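Local atomic coordinates of uroporphyrinogen-III C-methyltransferase (Pseudomonas denitrificans, PDB entry 1S4D), a protein that catalyses the two successive S-adenosyl-L-methionine-dependent methylations, at C-2 and C-7, that convert uroporphyrinogen III to precorrin-2 on the way to cobalamin and siroheme. Residues D42-D47 with D53-A58; L83-L88 with N93-L98; E87-G92 with H119-R124. All blocks are in the same frame, centred on the assembly; numbering follows the deposited sequence.

Interaction 1 (D42-D47 with D53-A58); sequences DVIVHD and DCLKLA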
ATOM      1  N   ASP B  42      -4.612 -19.414 -16.879  1.00 26.76           N
ATOM      2  CA  ASP B  42      -4.114 -20.102 -18.060  1.00 26.26           C
ATOM      3  C   ASP B  42      -2.803 -19.487 -18.490  1.00 26.09           C
ATOM      4  O   ASP B  42      -1.937 -20.174 -18.998  1.00 26.64           O
ATOM      5  CB  ASP B  42      -5.124 -20.044 -19.203  1.00 26.04           C
ATOM      6  CG  ASP B  42      -6.358 -20.872 -18.929  1.00 25.07           C
ATOM      7  OD1 ASP B  42      -6.200 -22.054 -18.566  1.00 24.45           O
ATOM      8  OD2 ASP B  42      -7.518 -20.433 -19.051  1.00 22.57           O
ATOM      9  N   VAL B  43      -2.653 -18.193 -18.269  1.00 25.84           N
ATOM     10  CA  VAL B  43      -1.443 -17.502 -18.661  1.00 25.85           C
ATOM     11  C   VAL B  43      -1.132 -16.386 -17.661  1.00 25.64           C
ATOM     12  O   VAL B  43      -2.017 -15.679 -17.204  1.00 25.94           O
ATOM     13  CB  VAL B  43      -1.493 -17.055 -20.176  1.00 25.83           C
ATOM     14  CG1 VAL B  43      -2.687 -16.157 -20.474  1.00 25.79           C
ATOM     15  CG2 VAL B  43      -0.186 -16.426 -20.623  1.00 24.66           C
ATOM     16  N   ILE B  44       0.131 -16.287 -17.278  1.00 25.25           N
ATOM     17  CA  ILE B  44       0.573 -15.329 -16.276  1.00 24.86           C
ATOM     18  C   ILE B  44       1.585 -14.430 -16.955  1.00 25.76           C
ATOM     19  O   ILE B  44       2.723 -14.856 -17.254  1.00 25.72           O
ATOM     20  CB  ILE B  44       1.207 -16.057 -15.067  1.00 24.33           C
ATOM     21  CG1 ILE B  44       0.163 -16.925 -14.373  1.00 23.25           C
ATOM     22  CG2 ILE B  44       1.797 -15.066 -14.063  1.00 23.78           C
ATOM     23  CD1 ILE B  44       0.724 -17.839 -13.357  1.00 23.08           C
ATOM     24  N   VAL B  45       1.152 -13.206 -17.248  1.00 26.20           N
ATOM     25  CA  VAL B  45       2.019 -12.214 -17.854  1.00 26.68           C
ATOM     26  C   VAL B  45       2.585 -11.413 -16.699  1.00 27.79           C
ATOM     27  O   VAL B  45       1.850 -10.723 -15.976  1.00 28.33           O
ATOM     28  CB  VAL B  45       1.234 -11.343 -18.836  1.00 26.56           C
ATOM     29  CG1 VAL B  45       2.126 -10.294 -19.499  1.00 25.87           C
ATOM     30  CG2 VAL B  45       0.595 -12.220 -19.883  1.00 25.90           C
ATOM     31  N   HIS B  46       3.889 -11.536 -16.501  1.00 28.92           N
ATOM     32  CA  HIS B  46       4.521 -10.989 -15.311  1.00 30.56           C
ATOM     33  C   HIS B  46       5.702 -10.041 -15.582  1.00 31.96           C
ATOM     34  O   HIS B  46       6.270 -10.034 -16.661  1.00 31.23           O
ATOM     35  CB  HIS B  46       4.949 -12.132 -14.402  1.00 29.95           C
ATOM     36  CG  HIS B  46       6.083 -12.924 -14.955  1.00 29.54           C
ATOM     37  ND1 HIS B  46       5.908 -14.150 -15.559  1.00 28.36           N
ATOM     38  CD2 HIS B  46       7.411 -12.660 -15.013  1.00 27.94           C
ATOM     39  CE1 HIS B  46       7.081 -14.606 -15.965  1.00 27.99           C
ATOM     40  NE2 HIS B  46       8.007 -13.717 -15.654  1.00 26.88           N
ATOM     41  N   ASP B  47       6.040  -9.243 -14.569  1.00 34.64           N
ATOM     42  CA  ASP B  47       7.178  -8.325 -14.583  1.00 37.33           C
ATOM     43  C   ASP B  47       8.521  -9.025 -14.375  1.00 38.63           C
ATOM     44  O   ASP B  47       8.565 -10.149 -13.888  1.00 38.69           O
ATOM     45  CB  ASP B  47       7.014  -7.337 -13.434  1.00 37.74           C
ATOM     46  CG  ASP B  47       5.909  -6.340 -13.675  1.00 38.67           C
ATOM     47  OD1 ASP B  47       5.475  -5.687 -12.691  1.00 37.41           O
ATOM     48  OD2 ASP B  47       5.443  -6.132 -14.823  1.00 40.28           O
ATOM     49  N   ASP B  53       9.393 -17.577  -6.840  1.00 52.07           N
ATOM     50  CA  ASP B  53       8.569 -18.221  -5.807  1.00 51.13           C
ATOM     51  C   ASP B  53       7.057 -18.088  -6.020  1.00 49.96           C
ATOM     52  O   ASP B  53       6.347 -19.100  -6.049  1.00 49.44           O
ATOM     53  CB  ASP B  53       8.977 -17.749  -4.399  1.00 51.61           C
ATOM     54  CG  ASP B  53      10.460 -17.343  -4.300  1.00 52.77           C
ATOM     55  OD1 ASP B  53      11.316 -18.252  -4.059  1.00 52.98           O
ATOM     56  OD2 ASP B  53      10.838 -16.136  -4.450  1.00 51.47           O
ATOM     57  N   CYS B  54       6.546 -16.887  -6.233  1.00 48.41           N
ATOM     58  CA  CYS B  54       5.156 -16.648  -6.637  1.00 47.33           C
ATOM     59  C   CYS B  54       4.685 -17.564  -7.762  1.00 44.98           C
ATOM     60  O   CYS B  54       3.643 -18.206  -7.652  1.00 44.58           O
ATOM     61  CB  CYS B  54       4.995 -15.208  -7.092  1.00 47.31           C
ATOM     62  SG  CYS B  54       5.375 -14.048  -5.771  1.00 55.42           S
ATOM     63  N   LEU B  55       5.468 -17.609  -8.839  1.00 42.85           N
ATOM     64  CA  LEU B  55       5.117 -18.310 -10.072  1.00 40.68           C
ATOM     65  C   LEU B  55       4.935 -19.803  -9.890  1.00 40.17           C
ATOM     66  O   LEU B  55       4.218 -20.427 -10.657  1.00 39.65           O
ATOM     67  CB  LEU B  55       6.146 -18.023 -11.169  1.00 39.90           C
ATOM     68  CG  LEU B  55       6.278 -16.550 -11.590  1.00 37.95           C
ATOM     69  CD1 LEU B  55       7.396 -16.324 -12.647  1.00 34.90           C
ATOM     70  CD2 LEU B  55       4.941 -16.023 -12.090  1.00 33.27           C
ATOM     71  N   LYS B  56       5.573 -20.354  -8.858  1.00 40.10           N
ATOM     72  CA  LYS B  56       5.467 -21.770  -8.501  1.00 40.02           C
ATOM     73  C   LYS B  56       4.048 -22.202  -8.115  1.00 39.23           C
ATOM     74  O   LYS B  56       3.767 -23.394  -8.042  1.00 39.38           O
ATOM     75  CB  LYS B  56       6.444 -22.103  -7.357  1.00 40.69           C
ATOM     76  CG  LYS B  56       7.502 -23.178  -7.673  1.00 42.43           C
ATOM     77  CD  LYS B  56       7.050 -24.578  -7.214  1.00 46.65           C
ATOM     78  CE  LYS B  56       8.030 -25.208  -6.214  1.00 48.18           C
ATOM     79  NZ  LYS B  56       8.484 -26.554  -6.666  1.00 48.63           N
ATOM     80  N   LEU B  57       3.162 -21.242  -7.873  1.00 38.63           N
ATOM     81  CA  LEU B  57       1.783 -21.540  -7.500  1.00 38.52           C
ATOM     82  C   LEU B  57       0.902 -21.833  -8.719  1.00 39.18           C
ATOM     83  O   LEU B  57      -0.179 -22.458  -8.597  1.00 39.08           O
ATOM     84  CB  LEU B  57       1.180 -20.395  -6.683  1.00 38.21           C
ATOM     85  CG  LEU B  57       1.520 -20.273  -5.195  1.00 37.32           C
ATOM     86  CD1 LEU B  57       0.973 -18.987  -4.642  1.00 35.00           C
ATOM     87  CD2 LEU B  57       0.970 -21.435  -4.393  1.00 37.63           C
ATOM     88  N   ALA B  58       1.364 -21.377  -9.889  1.00 39.39           N
ATOM     89  CA  ALA B  58       0.675 -21.617 -11.157  1.00 39.47           C
ATOM     90  C   ALA B  58       0.421 -23.099 -11.321  1.00 39.57           C
ATOM     91  O   ALA B  58       1.252 -23.911 -10.922  1.00 39.51           O
ATOM     92  CB  ALA B  58       1.505 -21.106 -12.306  1.00 39.26           C
TER
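Ile44, Leu55 and Ala58 make an apolar contact between strand 43-46 of the parallel sheet and the turn-rich loop that follows it. Leu55 is the central side chain and divides its two methyls between two strand residues. CD1 lies over a face of the His46 ring, 3.9 Å from the ring centroid and 17° off the normal, which is a CH-pi contact. CD2 meets Ile44 CG2 at 3.8 Å. Ile44 and Leu55 lie alongside one another, pointing opposite ways; the leucine stands roughly perpendicular to His46. Chi1 of His46 (70°) puts the ring beside Leu55, and chi2 turns a face to it. At the other end, Ile44 CD1 reaches Ala58 CB at 3.5 Å. Residues 54-57 have helical backbone angles. The bond from Ala58 N to Leu55 O, 3.1 Å, closes the turn that presents both apolar residues to the strand. Around this contact, Leu96 and Leu98 of strand 94-99 touch Ile44 and His46, and Leu98 also touches Leu55. Leu64 and Phe66 of strand 63-66 lie against Ile44 and His46. Leu38 of helix 32-40 packs on Ile44, and Leu57 meets Phe6 of the second subunit.

Interaction 2 (L83-L88 with N93-L98); sequences LRLVEL and NRVLRL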
ATOM      1  N   LEU B  83      -2.232  -4.658 -25.252  1.00 31.69           N
ATOM      2  CA  LEU B  83      -2.882  -5.287 -26.382  1.00 30.42           C
ATOM      3  C   LEU B  83      -2.784  -6.818 -26.278  1.00 29.79           C
ATOM      4  O   LEU B  83      -3.745  -7.520 -26.641  1.00 29.66           O
ATOM      5  CB  LEU B  83      -2.343  -4.738 -27.719  1.00 30.29           C
ATOM      6  CG  LEU B  83      -2.850  -3.325 -28.117  1.00 30.16           C
ATOM      7  CD1 LEU B  83      -2.299  -2.806 -29.438  1.00 27.62           C
ATOM      8  CD2 LEU B  83      -4.362  -3.217 -28.114  1.00 29.40           C
ATOM      9  N   ARG B  84      -1.660  -7.314 -25.744  1.00 28.40           N
ATOM     10  CA  ARG B  84      -1.393  -8.750 -25.644  1.00 27.71           C
ATOM     11  C   ARG B  84      -2.360  -9.365 -24.635  1.00 27.90           C
ATOM     12  O   ARG B  84      -2.893 -10.462 -24.876  1.00 28.01           O
ATOM     13  CB  ARG B  84       0.099  -9.047 -25.328  1.00 27.32           C
ATOM     14  CG  ARG B  84       0.404 -10.332 -24.524  1.00 26.68           C
ATOM     15  CD  ARG B  84       1.166 -11.481 -25.247  1.00 24.92           C
ATOM     16  NE  ARG B  84       0.325 -12.224 -26.181  1.00 24.56           N
ATOM     17  CZ  ARG B  84       0.302 -13.561 -26.355  1.00 24.85           C
ATOM     18  NH1 ARG B  84      -0.516 -14.076 -27.258  1.00 25.83           N
ATOM     19  NH2 ARG B  84       1.051 -14.400 -25.657  1.00 22.95           N
ATOM     20  N   LEU B  85      -2.608  -8.645 -23.533  1.00 27.45           N
ATOM     21  CA  LEU B  85      -3.631  -9.028 -22.560  1.00 27.25           C
ATOM     22  C   LEU B  85      -4.999  -9.164 -23.223  1.00 27.18           C
ATOM     23  O   LEU B  85      -5.715 -10.137 -23.000  1.00 27.46           O
ATOM     24  CB  LEU B  85      -3.703  -8.028 -21.404  1.00 27.12           C
ATOM     25  CG  LEU B  85      -2.465  -7.926 -20.491  1.00 27.08           C
ATOM     26  CD1 LEU B  85      -2.727  -6.976 -19.307  1.00 24.07           C
ATOM     27  CD2 LEU B  85      -1.933  -9.305 -20.041  1.00 23.89           C
ATOM     28  N   VAL B  86      -5.341  -8.198 -24.062  1.00 26.93           N
ATOM     29  CA  VAL B  86      -6.576  -8.237 -24.811  1.00 27.03           C
ATOM     30  C   VAL B  86      -6.588  -9.453 -25.750  1.00 27.54           C
ATOM     31  O   VAL B  86      -7.615 -10.109 -25.898  1.00 27.07           O
ATOM     32  CB  VAL B  86      -6.809  -6.897 -25.571  1.00 27.18           C
ATOM     33  CG1 VAL B  86      -7.964  -7.003 -26.595  1.00 26.41           C
ATOM     34  CG2 VAL B  86      -7.067  -5.769 -24.576  1.00 25.99           C
ATOM     35  N   GLU B  87      -5.447  -9.771 -26.359  1.00 27.90           N
ATOM     36  CA  GLU B  87      -5.411 -10.864 -27.326  1.00 28.39           C
ATOM     37  C   GLU B  87      -5.636 -12.210 -26.618  1.00 28.15           C
ATOM     38  O   GLU B  87      -6.413 -13.050 -27.084  1.00 28.38           O
ATOM     39  CB  GLU B  87      -4.126 -10.815 -28.162  1.00 28.46           C
ATOM     40  CG  GLU B  87      -3.750 -12.100 -28.874  1.00 30.78           C
ATOM     41  CD  GLU B  87      -2.366 -12.029 -29.503  1.00 35.14           C
ATOM     42  OE1 GLU B  87      -2.295 -11.747 -30.716  1.00 38.88           O
ATOM     43  OE2 GLU B  87      -1.345 -12.244 -28.811  1.00 34.55           O
ATOM     44  N   LEU B  88      -4.981 -12.372 -25.471  1.00 27.82           N
ATOM     45  CA  LEU B  88      -5.131 -13.540 -24.604  1.00 27.12           C
ATOM     46  C   LEU B  88      -6.551 -13.744 -24.104  1.00 26.84           C
ATOM     47  O   LEU B  88      -7.055 -14.871 -24.095  1.00 26.67           O
ATOM     48  CB  LEU B  88      -4.170 -13.424 -23.421  1.00 27.01           C
ATOM     49  CG  LEU B  88      -2.701 -13.558 -23.842  1.00 26.61           C
ATOM     50  CD1 LEU B  88      -1.791 -12.983 -22.764  1.00 26.23           C
ATOM     51  CD2 LEU B  88      -2.335 -15.017 -24.187  1.00 25.01           C
ATOM     52  N   ASN B  93      -8.666 -17.350 -22.756  1.00 22.04           N
ATOM     53  CA  ASN B  93      -7.822 -17.673 -21.605  1.00 21.32           C
ATOM     54  C   ASN B  93      -8.307 -16.966 -20.327  1.00 20.84           C
ATOM     55  O   ASN B  93      -8.899 -15.886 -20.385  1.00 20.45           O
ATOM     56  CB  ASN B  93      -6.350 -17.299 -21.861  1.00 20.98           C
ATOM     57  CG  ASN B  93      -5.696 -18.155 -22.928  1.00 21.61           C
ATOM     58  OD1 ASN B  93      -5.290 -19.284 -22.668  1.00 21.65           O
ATOM     59  ND2 ASN B  93      -5.578 -17.613 -24.146  1.00 22.53           N
ATOM     60  N   ARG B  94      -8.063 -17.592 -19.179  1.00 20.40           N
ATOM     61  CA  ARG B  94      -8.136 -16.905 -17.903  1.00 20.33           C
ATOM     62  C   ARG B  94      -6.774 -16.215 -17.766  1.00 20.23           C
ATOM     63  O   ARG B  94      -5.739 -16.887 -17.688  1.00 19.76           O
ATOM     64  CB  ARG B  94      -8.356 -17.901 -16.755  1.00 20.67           C
ATOM     65  CG  ARG B  94      -9.553 -18.877 -16.896  1.00 21.51           C
ATOM     66  CD  ARG B  94      -9.394 -20.104 -16.024  1.00 24.73           C
ATOM     67  NE  ARG B  94     -10.249 -21.219 -16.417  1.00 29.97           N
ATOM     68  CZ  ARG B  94     -11.509 -21.393 -15.982  1.00 33.14           C
ATOM     69  NH1 ARG B  94     -12.060 -20.520 -15.137  1.00 33.46           N
ATOM     70  NH2 ARG B  94     -12.223 -22.435 -16.395  1.00 32.24           N
ATOM     71  N   VAL B  95      -6.777 -14.883 -17.776  1.00 19.88           N
ATOM     72  CA  VAL B  95      -5.546 -14.101 -17.882  1.00 19.63           C
ATOM     73  C   VAL B  95      -5.202 -13.383 -16.582  1.00 20.27           C
ATOM     74  O   VAL B  95      -6.023 -12.615 -16.038  1.00 20.56           O
ATOM     75  CB  VAL B  95      -5.632 -13.047 -19.031  1.00 19.22           C
ATOM     76  CG1 VAL B  95      -4.291 -12.405 -19.268  1.00 18.13           C
ATOM     77  CG2 VAL B  95      -6.128 -13.673 -20.302  1.00 17.34           C
ATOM     78  N   LEU B  96      -3.985 -13.638 -16.108  1.00 20.48           N
ATOM     79  CA  LEU B  96      -3.425 -13.015 -14.913  1.00 21.30           C
ATOM     80  C   LEU B  96      -2.288 -12.104 -15.331  1.00 21.70           C
ATOM     81  O   LEU B  96      -1.282 -12.586 -15.904  1.00 21.55           O
ATOM     82  CB  LEU B  96      -2.838 -14.106 -14.008  1.00 21.55           C
ATOM     83  CG  LEU B  96      -2.952 -14.041 -12.485  1.00 21.99           C
ATOM     84  CD1 LEU B  96      -2.041 -15.051 -11.961  1.00 24.06           C
ATOM     85  CD2 LEU B  96      -2.551 -12.729 -11.937  1.00 22.06           C
ATOM     86  N   ARG B  97      -2.433 -10.800 -15.082  1.00 22.06           N
ATOM     87  CA  ARG B  97      -1.308  -9.867 -15.305  1.00 22.47           C
ATOM     88  C   ARG B  97      -0.752  -9.653 -13.920  1.00 22.12           C
ATOM     89  O   ARG B  97      -1.439  -9.066 -13.089  1.00 21.64           O
ATOM     90  CB  ARG B  97      -1.756  -8.554 -15.968  1.00 22.23           C
ATOM     91  CG  ARG B  97      -0.774  -7.374 -15.868  1.00 24.85           C
ATOM     92  CD  ARG B  97       0.163  -7.151 -17.081  1.00 27.41           C
ATOM     93  NE  ARG B  97       1.526  -7.519 -16.713  1.00 32.40           N
ATOM     94  CZ  ARG B  97       2.584  -6.708 -16.662  1.00 35.64           C
ATOM     95  NH1 ARG B  97       2.519  -5.424 -17.012  1.00 38.01           N
ATOM     96  NH2 ARG B  97       3.743  -7.209 -16.274  1.00 38.44           N
ATOM     97  N   LEU B  98       0.445 -10.198 -13.665  1.00 22.20           N
ATOM     98  CA  LEU B  98       1.051 -10.197 -12.332  1.00 22.62           C
ATOM     99  C   LEU B  98       1.974  -9.001 -12.215  1.00 23.52           C
ATOM    100  O   LEU B  98       3.020  -8.960 -12.846  1.00 24.88           O
ATOM    101  CB  LEU B  98       1.900 -11.447 -12.126  1.00 22.21           C
ATOM    102  CG  LEU B  98       1.920 -12.338 -10.864  1.00 20.77           C
ATOM    103  CD1 LEU B  98       3.278 -13.003 -10.632  1.00 14.46           C
ATOM    104  CD2 LEU B  98       1.479 -11.638  -9.617  1.00 19.54           C
TER
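Arg97, on strand 94-99, packs the aliphatic part of its chain against the methyls of Leu85 of helix 78-90. Its CB is 3.8 Å from Leu85 CD1 and also lies near Leu85 CD2. Its CG lies near Leu85 CD1 too, and its CD meets that methyl at 3.7 Å. The chain bends at chi2 (96°) and again at chi3, and the two side chains are roughly perpendicular. Beyond CD the arginine turns polar. NE makes a weak bond to Val45 O, NH1 a salt bridge to Glu112 and NH2 a salt bridge to Asp47, whose other carboxylate oxygen accepts from Gly100 N, in the S-adenosyl-L-homocysteine site. Helix 78-90 and strand 94-99 run nearly antiparallel, 159° between their segment directions and 8.9 Å apart at closest approach. The strand returns to the parallel sheet directly after the helix, as the closing half of a beta-alpha-beta crossover from strand 63-66. Val95 sits further back along the strand and spreads its two methyls. CG1 faces Leu85 CD2, and Val95 CG2 meets Leu88 CB at 3.7 Å. In the last turn of the helix, Leu88 O accepts two bonds from Asn93, the residue just before the strand. Asn93 ND2 donates to Leu88 O at 3.1 Å with an angle of 160°. Asn93 N donates to Leu88 O at 3.2 Å. The acceptor lies close to the amide plane of Asn93, consistent with the ND2 bond holding the amide's rotation.

Interaction 3 (E87-G92 with H119-R124); sequences ELARAG and HQVPFR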
ATOM      1  N   GLU B  87      -5.447  -9.771 -26.359  1.00 27.90           N
ATOM      2  CA  GLU B  87      -5.411 -10.864 -27.326  1.00 28.39           C
ATOM      3  C   GLU B  87      -5.636 -12.210 -26.618  1.00 28.15           C
ATOM      4  O   GLU B  87      -6.413 -13.050 -27.084  1.00 28.38           O
ATOM      5  CB  GLU B  87      -4.126 -10.815 -28.162  1.00 28.46           C
ATOM      6  CG  GLU B  87      -3.750 -12.100 -28.874  1.00 30.78           C
ATOM      7  CD  GLU B  87      -2.366 -12.029 -29.503  1.00 35.14           C
ATOM      8  OE1 GLU B  87      -2.295 -11.747 -30.716  1.00 38.88           O
ATOM      9  OE2 GLU B  87      -1.345 -12.244 -28.811  1.00 34.55           O
ATOM     10  N   LEU B  88      -4.981 -12.372 -25.471  1.00 27.82           N
ATOM     11  CA  LEU B  88      -5.131 -13.540 -24.604  1.00 27.12           C
ATOM     12  C   LEU B  88      -6.551 -13.744 -24.104  1.00 26.84           C
ATOM     13  O   LEU B  88      -7.055 -14.871 -24.095  1.00 26.67           O
ATOM     14  CB  LEU B  88      -4.170 -13.424 -23.421  1.00 27.01           C
ATOM     15  CG  LEU B  88      -2.701 -13.558 -23.842  1.00 26.61           C
ATOM     16  CD1 LEU B  88      -1.791 -12.983 -22.764  1.00 26.23           C
ATOM     17  CD2 LEU B  88      -2.335 -15.017 -24.187  1.00 25.01           C
ATOM     18  N   ALA B  89      -7.186 -12.647 -23.695  1.00 26.41           N
ATOM     19  CA  ALA B  89      -8.546 -12.670 -23.193  1.00 26.20           C
ATOM     20  C   ALA B  89      -9.593 -12.969 -24.296  1.00 26.16           C
ATOM     21  O   ALA B  89     -10.473 -13.822 -24.123  1.00 25.72           O
ATOM     22  CB  ALA B  89      -8.839 -11.381 -22.489  1.00 26.06           C
ATOM     23  N   ARG B  90      -9.485 -12.284 -25.426  1.00 25.83           N
ATOM     24  CA  ARG B  90     -10.356 -12.549 -26.566  1.00 26.12           C
ATOM     25  C   ARG B  90     -10.295 -14.016 -27.046  1.00 25.58           C
ATOM     26  O   ARG B  90     -11.252 -14.533 -27.597  1.00 25.27           O
ATOM     27  CB  ARG B  90     -10.040 -11.589 -27.722  1.00 26.09           C
ATOM     28  CG  ARG B  90     -10.540 -10.180 -27.496  1.00 27.38           C
ATOM     29  CD  ARG B  90     -10.587  -9.323 -28.755  1.00 29.91           C
ATOM     30  NE  ARG B  90     -11.370  -8.107 -28.530  1.00 31.97           N
ATOM     31  CZ  ARG B  90     -11.146  -6.947 -29.131  1.00 32.65           C
ATOM     32  NH1 ARG B  90     -10.163  -6.818 -30.014  1.00 32.54           N
ATOM     33  NH2 ARG B  90     -11.906  -5.904 -28.841  1.00 33.10           N
ATOM     34  N   ALA B  91      -9.172 -14.683 -26.817  1.00 25.14           N
ATOM     35  CA  ALA B  91      -9.028 -16.084 -27.211  1.00 24.77           C
ATOM     36  C   ALA B  91      -9.578 -17.081 -26.161  1.00 24.52           C
ATOM     37  O   ALA B  91      -9.554 -18.299 -26.376  1.00 24.28           O
ATOM     38  CB  ALA B  91      -7.575 -16.382 -27.549  1.00 24.63           C
ATOM     39  N   GLY B  92     -10.053 -16.557 -25.030  1.00 23.89           N
ATOM     40  CA  GLY B  92     -10.736 -17.362 -24.042  1.00 23.02           C
ATOM     41  C   GLY B  92      -9.891 -17.860 -22.893  1.00 22.87           C
ATOM     42  O   GLY B  92     -10.352 -18.705 -22.136  1.00 22.84           O
ATOM     43  N   HIS B 119     -11.409  -2.261 -25.237  1.00 26.25           N
ATOM     44  CA  HIS B 119     -11.574  -3.432 -26.095  1.00 26.11           C
ATOM     45  C   HIS B 119     -12.580  -4.425 -25.532  1.00 26.17           C
ATOM     46  O   HIS B 119     -12.599  -5.592 -25.946  1.00 25.50           O
ATOM     47  CB  HIS B 119     -10.237  -4.131 -26.335  1.00 25.87           C
ATOM     48  CG  HIS B 119      -9.182  -3.244 -26.918  1.00 25.41           C
ATOM     49  ND1 HIS B 119      -8.881  -3.231 -28.264  1.00 24.77           N
ATOM     50  CD2 HIS B 119      -8.348  -2.349 -26.336  1.00 24.53           C
ATOM     51  CE1 HIS B 119      -7.915  -2.360 -28.490  1.00 25.03           C
ATOM     52  NE2 HIS B 119      -7.570  -1.813 -27.335  1.00 25.84           N
ATOM     53  N   GLN B 120     -13.407  -3.956 -24.588  1.00 26.48           N
ATOM     54  CA  GLN B 120     -14.559  -4.727 -24.073  1.00 26.78           C
ATOM     55  C   GLN B 120     -14.148  -5.987 -23.280  1.00 26.50           C
ATOM     56  O   GLN B 120     -14.852  -7.000 -23.290  1.00 27.16           O
ATOM     57  CB  GLN B 120     -15.536  -5.097 -25.201  0.50 26.64           C
ATOM     58  CG  GLN B 120     -16.022  -3.935 -26.037  0.50 26.69           C
ATOM     59  CD  GLN B 120     -17.141  -3.206 -25.365  0.50 27.19           C
ATOM     60  OE1 GLN B 120     -16.897  -2.285 -24.591  0.50 28.38           O
ATOM     61  NE2 GLN B 120     -18.376  -3.619 -25.638  0.50 27.45           N
ATOM     62  N   VAL B 121     -13.016  -5.931 -22.587  1.00 25.66           N
ATOM     63  CA  VAL B 121     -12.573  -7.086 -21.809  1.00 24.80           C
ATOM     64  C   VAL B 121     -12.829  -6.826 -20.321  1.00 25.06           C
ATOM     65  O   VAL B 121     -12.346  -5.832 -19.789  1.00 25.64           O
ATOM     66  CB  VAL B 121     -11.083  -7.384 -22.080  1.00 24.77           C
ATOM     67  CG1 VAL B 121     -10.563  -8.479 -21.178  1.00 23.85           C
ATOM     68  CG2 VAL B 121     -10.876  -7.758 -23.530  1.00 22.59           C
ATOM     69  N   PRO B 122     -13.587  -7.683 -19.634  1.00 24.89           N
ATOM     70  CA  PRO B 122     -13.813  -7.477 -18.192  1.00 24.35           C
ATOM     71  C   PRO B 122     -12.537  -7.738 -17.414  1.00 24.50           C
ATOM     72  O   PRO B 122     -11.676  -8.513 -17.873  1.00 24.12           O
ATOM     73  CB  PRO B 122     -14.888  -8.507 -17.833  1.00 23.98           C
ATOM     74  CG  PRO B 122     -14.784  -9.562 -18.873  1.00 24.53           C
ATOM     75  CD  PRO B 122     -14.252  -8.901 -20.133  1.00 24.90           C
ATOM     76  N   PHE B 123     -12.408  -7.083 -16.258  1.00 24.75           N
ATOM     77  CA  PHE B 123     -11.217  -7.212 -15.422  1.00 24.32           C
ATOM     78  C   PHE B 123     -11.586  -7.035 -13.982  1.00 24.67           C
ATOM     79  O   PHE B 123     -12.629  -6.470 -13.664  1.00 24.98           O
ATOM     80  CB  PHE B 123     -10.158  -6.167 -15.791  1.00 24.22           C
ATOM     81  CG  PHE B 123     -10.586  -4.762 -15.518  1.00 22.99           C
ATOM     82  CD1 PHE B 123     -10.194  -4.117 -14.368  1.00 21.88           C
ATOM     83  CD2 PHE B 123     -11.389  -4.084 -16.425  1.00 23.45           C
ATOM     84  CE1 PHE B 123     -10.604  -2.823 -14.110  1.00 22.99           C
ATOM     85  CE2 PHE B 123     -11.808  -2.786 -16.179  1.00 23.16           C
ATOM     86  CZ  PHE B 123     -11.423  -2.155 -15.014  1.00 23.09           C
ATOM     87  N   ARG B 124     -10.702  -7.515 -13.114  1.00 24.68           N
ATOM     88  CA  ARG B 124     -10.761  -7.262 -11.686  1.00 24.29           C
ATOM     89  C   ARG B 124      -9.407  -6.643 -11.306  1.00 23.90           C
ATOM     90  O   ARG B 124      -8.405  -6.930 -11.976  1.00 24.04           O
ATOM     91  CB  ARG B 124     -10.958  -8.589 -10.941  1.00 24.48           C
ATOM     92  CG  ARG B 124     -10.581  -8.526  -9.458  1.00 25.36           C
ATOM     93  CD  ARG B 124     -10.904  -9.770  -8.667  1.00 26.61           C
ATOM     94  NE  ARG B 124     -12.344 -10.017  -8.588  1.00 27.36           N
ATOM     95  CZ  ARG B 124     -13.075  -9.960  -7.487  1.00 27.21           C
ATOM     96  NH1 ARG B 124     -12.525  -9.641  -6.318  1.00 27.54           N
ATOM     97  NH2 ARG B 124     -14.375 -10.223  -7.562  1.00 26.68           N
TER
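Ala89 CB and Val121 CG1 meet at 3.6 Å in the buried half of this contact. Val121 holds CG1 anti to its backbone N (chi1 174°), which carries that methyl to the alanine. On the more exposed half, Arg90 reaches across with a chain extended from CG to NE. Its NH2 makes a weak hydrogen bond to His119 O, 3.0 Å long and bent to 129°. The same NH2 lies 3.5 Å from His119 CB and near the edge of the imidazole. Guanidinium and ring planes are 70° apart. Two helix ends come together here. Gly92, with positive phi, closes helix 78-90 in a Schellman motif, and Gln120 is the C-prime residue of another that ends helix 109-118. In the second, Val121 N bonds to Leu116 O and Gln120 N to Val117 O. These bonds hold the backbone around His119 and Val121, and with it, probably, the direction of the His119 carbonyl. Further out, Val17 of strand 16-21 touches both Ala89 and Val121. The His119 side chain rests on Arg79, Leu83 and Val86 of helix 78-90. Past Val121 the chain enters strand 123-126 at the sheet edge, where Phe123 packs on Leu255 of the second subunit.

All three contacts lie in the half of the chain built on the parallel sheet 63-66, 43-46, 94-99, 16-21, 123-126. Interaction 1 comes first along the chain; interactions 2 and 3 start together on helix 78-90 and share Glu87 and Leu88. The centres of interactions 2 and 3 are about 6 Å apart. The centre of interaction 1 lies about 12 Å from that of interaction 2 and about 18 Å from that of interaction 3. Strands 43-46 and 94-99 are neighbours, with Val45 O and Leu98 N probably hydrogen-bonded. Leu88 packs on Val43 and Val45. The 53-58 loop and helix 78-90 thus lie against opposite faces of the sheet, and strand 94-99 between them leads to Gly100 of the S-adenosyl-L-homocysteine site.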